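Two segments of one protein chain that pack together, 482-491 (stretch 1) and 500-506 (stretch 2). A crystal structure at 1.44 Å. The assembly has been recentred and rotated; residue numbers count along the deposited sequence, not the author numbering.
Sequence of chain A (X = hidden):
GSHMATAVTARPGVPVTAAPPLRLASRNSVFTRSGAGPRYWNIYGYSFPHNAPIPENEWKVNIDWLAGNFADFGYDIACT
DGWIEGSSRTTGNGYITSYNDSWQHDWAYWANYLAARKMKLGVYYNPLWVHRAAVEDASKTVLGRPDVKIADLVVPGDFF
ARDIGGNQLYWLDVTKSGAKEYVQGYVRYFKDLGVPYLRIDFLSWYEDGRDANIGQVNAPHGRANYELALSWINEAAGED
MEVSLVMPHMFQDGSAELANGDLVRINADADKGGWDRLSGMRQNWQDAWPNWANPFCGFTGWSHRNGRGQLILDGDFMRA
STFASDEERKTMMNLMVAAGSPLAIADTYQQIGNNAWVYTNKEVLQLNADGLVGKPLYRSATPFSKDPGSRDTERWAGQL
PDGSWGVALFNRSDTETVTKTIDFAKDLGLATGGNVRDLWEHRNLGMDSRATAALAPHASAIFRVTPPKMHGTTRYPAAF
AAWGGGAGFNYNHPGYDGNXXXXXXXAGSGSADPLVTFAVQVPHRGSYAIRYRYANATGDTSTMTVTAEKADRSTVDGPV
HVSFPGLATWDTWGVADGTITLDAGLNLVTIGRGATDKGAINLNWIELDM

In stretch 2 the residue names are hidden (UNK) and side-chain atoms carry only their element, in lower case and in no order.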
# COMPACT_ATOMS: atom_id res chain seq x y z
N ALA A 482 12.07 3.32 0.09
CA ALA A 482 11.20 3.06 -1.05
C ALA A 482 12.00 3.08 -2.34
O ALA A 482 12.77 4.01 -2.55
CB ALA A 482 10.07 4.08 -1.10
N TRP A 483 11.76 2.10 -3.20
CA TRP A 483 12.44 1.94 -4.47
C TRP A 483 11.47 2.10 -5.63
O TRP A 483 10.37 1.55 -5.59
CB TRP A 483 13.09 0.57 -4.62
CG TRP A 483 13.87 0.11 -3.42
CD1 TRP A 483 14.59 0.89 -2.58
CD2 TRP A 483 13.97 -1.22 -2.93
NE1 TRP A 483 15.15 0.13 -1.59
CE2 TRP A 483 14.80 -1.18 -1.79
CE3 TRP A 483 13.47 -2.46 -3.35
CZ2 TRP A 483 15.10 -2.31 -1.04
CZ3 TRP A 483 13.77 -3.57 -2.62
CH2 TRP A 483 14.60 -3.50 -1.47
N GLY A 484 11.88 2.82 -6.68
CA GLY A 484 11.09 2.92 -7.89
C GLY A 484 11.92 2.89 -9.17
O GLY A 484 13.14 3.02 -9.12
N GLY A 485 11.24 2.64 -10.29
CA GLY A 485 11.86 2.76 -11.61
C GLY A 485 12.95 1.78 -11.95
O GLY A 485 13.67 1.99 -12.95
N GLY A 486 13.09 0.71 -11.18
CA GLY A 486 14.11 -0.29 -11.41
C GLY A 486 15.18 -0.33 -10.33
O GLY A 486 15.96 -1.27 -10.29
N ALA A 487 15.23 0.67 -9.46
CA ALA A 487 16.10 0.57 -8.28
C ALA A 487 15.71 -0.65 -7.46
O ALA A 487 14.51 -0.99 -7.37
CB ALA A 487 16.01 1.79 -7.41
N GLY A 488 16.70 -1.29 -6.84
CA GLY A 488 16.40 -2.47 -6.02
C GLY A 488 17.53 -2.89 -5.13
O GLY A 488 18.57 -2.25 -5.09
N PHE A 489 17.30 -3.96 -4.38
CA PHE A 489 18.26 -4.43 -3.41
C PHE A 489 19.41 -5.22 -4.01
O PHE A 489 19.20 -6.09 -4.85
CB PHE A 489 17.55 -5.36 -2.43
CG PHE A 489 18.45 -5.98 -1.40
CD1 PHE A 489 18.76 -5.28 -0.26
CD2 PHE A 489 18.99 -7.25 -1.59
CE1 PHE A 489 19.61 -5.83 0.70
CE2 PHE A 489 19.84 -7.80 -0.63
CZ PHE A 489 20.12 -7.09 0.52
N ASN A 490 20.62 -4.99 -3.52
CA ASN A 490 21.65 -5.98 -3.78
C ASN A 490 22.65 -6.02 -2.62
O ASN A 490 22.57 -5.23 -1.70
CB ASN A 490 22.36 -5.71 -5.12
CG ASN A 490 22.69 -6.99 -5.87
OD1 ASN A 490 23.05 -7.99 -5.27
ND2 ASN A 490 22.55 -6.96 -7.20
N TYR A 491 23.58 -6.97 -2.72
CA TYR A 491 24.58 -7.19 -1.67
C TYR A 491 25.85 -7.76 -2.26
O TYR A 491 26.65 -8.36 -1.54
CB TYR A 491 24.04 -8.11 -0.56
CG TYR A 491 23.87 -9.59 -0.89
CD1 TYR A 491 23.25 -10.02 -2.07
CD2 TYR A 491 24.30 -10.59 0.00
CE1 TYR A 491 23.09 -11.36 -2.36
CE2 TYR A 491 24.13 -11.95 -0.29
CZ TYR A 491 23.51 -12.32 -1.47
OH TYR A 491 23.33 -13.66 -1.78
N UNK A 500 22.81 -4.81 2.94
CA UNK A 500 23.02 -4.56 1.51
C UNK A 500 22.90 -3.09 1.17
O UNK A 500 23.11 -2.20 2.01
N UNK A 501 22.50 -2.82 -0.08
CA UNK A 501 22.44 -1.49 -0.61
C UNK A 501 21.45 -1.46 -1.76
O UNK A 501 20.85 -2.48 -2.10
c UNK A 501 23.84 -1.04 -1.10
c UNK A 501 25.76 -3.84 -3.71
c UNK A 501 24.93 -2.87 -4.24
c UNK A 501 24.51 -2.01 -2.02
c UNK A 501 25.97 -3.89 -2.33
c UNK A 501 25.34 -2.98 -1.51
c UNK A 501 24.30 -1.97 -3.40
N UNK A 502 21.28 -0.29 -2.37
CA UNK A 502 20.43 -0.18 -3.54
C UNK A 502 21.26 -0.06 -4.81
O UNK A 502 22.15 0.78 -4.87
c UNK A 502 18.43 0.68 -2.33
c UNK A 502 18.77 1.32 -4.73
c UNK A 502 19.46 1.01 -3.40
N UNK A 503 20.98 -0.91 -5.79
CA UNK A 503 21.58 -0.80 -7.12
C UNK A 503 20.50 -0.52 -8.15
O UNK A 503 19.36 -0.12 -7.80
c UNK A 503 22.44 -2.03 -7.45
c UNK A 503 21.64 -3.28 -7.74
o UNK A 503 20.40 -3.22 -7.56
o UNK A 503 22.26 -4.30 -8.13
N UNK A 504 20.86 -0.64 -9.43
CA UNK A 504 19.97 -0.30 -10.51
C UNK A 504 19.84 1.20 -10.72
O UNK A 504 18.92 1.64 -11.40
N UNK A 505 20.74 1.99 -10.13
CA UNK A 505 20.70 3.43 -10.26
C UNK A 505 21.63 3.80 -11.42
O UNK A 505 22.77 4.18 -11.22
c UNK A 505 18.80 4.68 -8.02
c UNK A 505 20.10 3.91 -7.79
c UNK A 505 21.09 4.12 -8.95
c UNK A 505 20.74 4.32 -6.47
N UNK A 506 21.10 3.62 -12.62
CA UNK A 506 21.81 3.92 -13.87
C UNK A 506 20.74 4.32 -14.91
O UNK A 506 19.58 4.54 -14.55
o UNK A 506 21.27 0.22 -13.44
n UNK A 506 19.71 0.98 -14.85
c UNK A 506 22.01 1.67 -15.16
c UNK A 506 22.67 2.73 -14.31
c UNK A 506 20.96 0.89 -14.41
O HOH W 1 18.15 -3.06 -9.38
O HOH W 2 19.12 -5.62 -7.58

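Position 500 has no side-chain atoms. Its CA lies 3.3 Å from Asn490 O and 3.7 Å from Phe489 CE1, and an ideally placed CB would come within 2.4 Å of Asn490 O and 2.5 Å of Phe489 CE1. Only a residue without a side chain fits, and this is Gly500.

Position 501 carries one carbon followed by a ring of six carbons, with no heteroatom on the ring. One ring face is covered by Asn490 O, and a ring carbon approaches Tyr491 CA at 3.6 Å. A plain aromatic ring on a single methylene identifies Phe501; the close atom is its CE2.

At position 502 a single carbon bears two more, three in all. One branch tip lies 3.4 Å from Trp483 NE1 and the other 3.9 Å from Ala487 CB. Forking at CB with carbon alone gives Val502, whose CG2 meets the indole and whose CG1 meets the alanine methyl.

Position 503 has two carbons, the second carrying two oxygens. One oxygen is 2.8 Å from Asn490 ND2, which donates a hydrogen bond to it; the other is bridged by water 1 to Gly486 O and by water 2 to Phe489 O. A short carboxylate is aspartate, Asp503, with OD2 taking the amide and OD1 the waters.

Position 504 again lacks side-chain atoms. Its phi of 76° favours glycine, and an ideal CB would clash with Gly486 O at 2.7 Å. The residue is Gly504.

Position 505 has four carbons forked at the second, and one branch tip reaches 4.1 Å from Ala487 CB. This is Leu505, and the tip is CD2.

Position 506 shows three carbons, the third carrying one oxygen and one nitrogen, and touches nothing on stretch 1. The terminal amide, one methylene longer than that of asparagine, marks Gln506.

The contact is an antiparallel strand pairing. Gly488 and Asp503 exchange backbone hydrogen bonds, from Gly488 N to Asp503 O (3.1 Å) and from Asp503 N to Gly488 O (2.8 Å); Asn490 and Phe501 do the same, N to O at 2.9 Å in each direction. Between these pairs, Phe489 faces Val502 without such bonds, and their side chains share one face of the sheet. On the other face, the Asn490–Asp503 hydrogen bond ties the side chains diagonally across the strands. The type I' turn from Gly484 to Ala487 leads into the pairing, where Ala487 packs against Val502 and Leu505.

Stretch 2 500-506: GFVDGLQ
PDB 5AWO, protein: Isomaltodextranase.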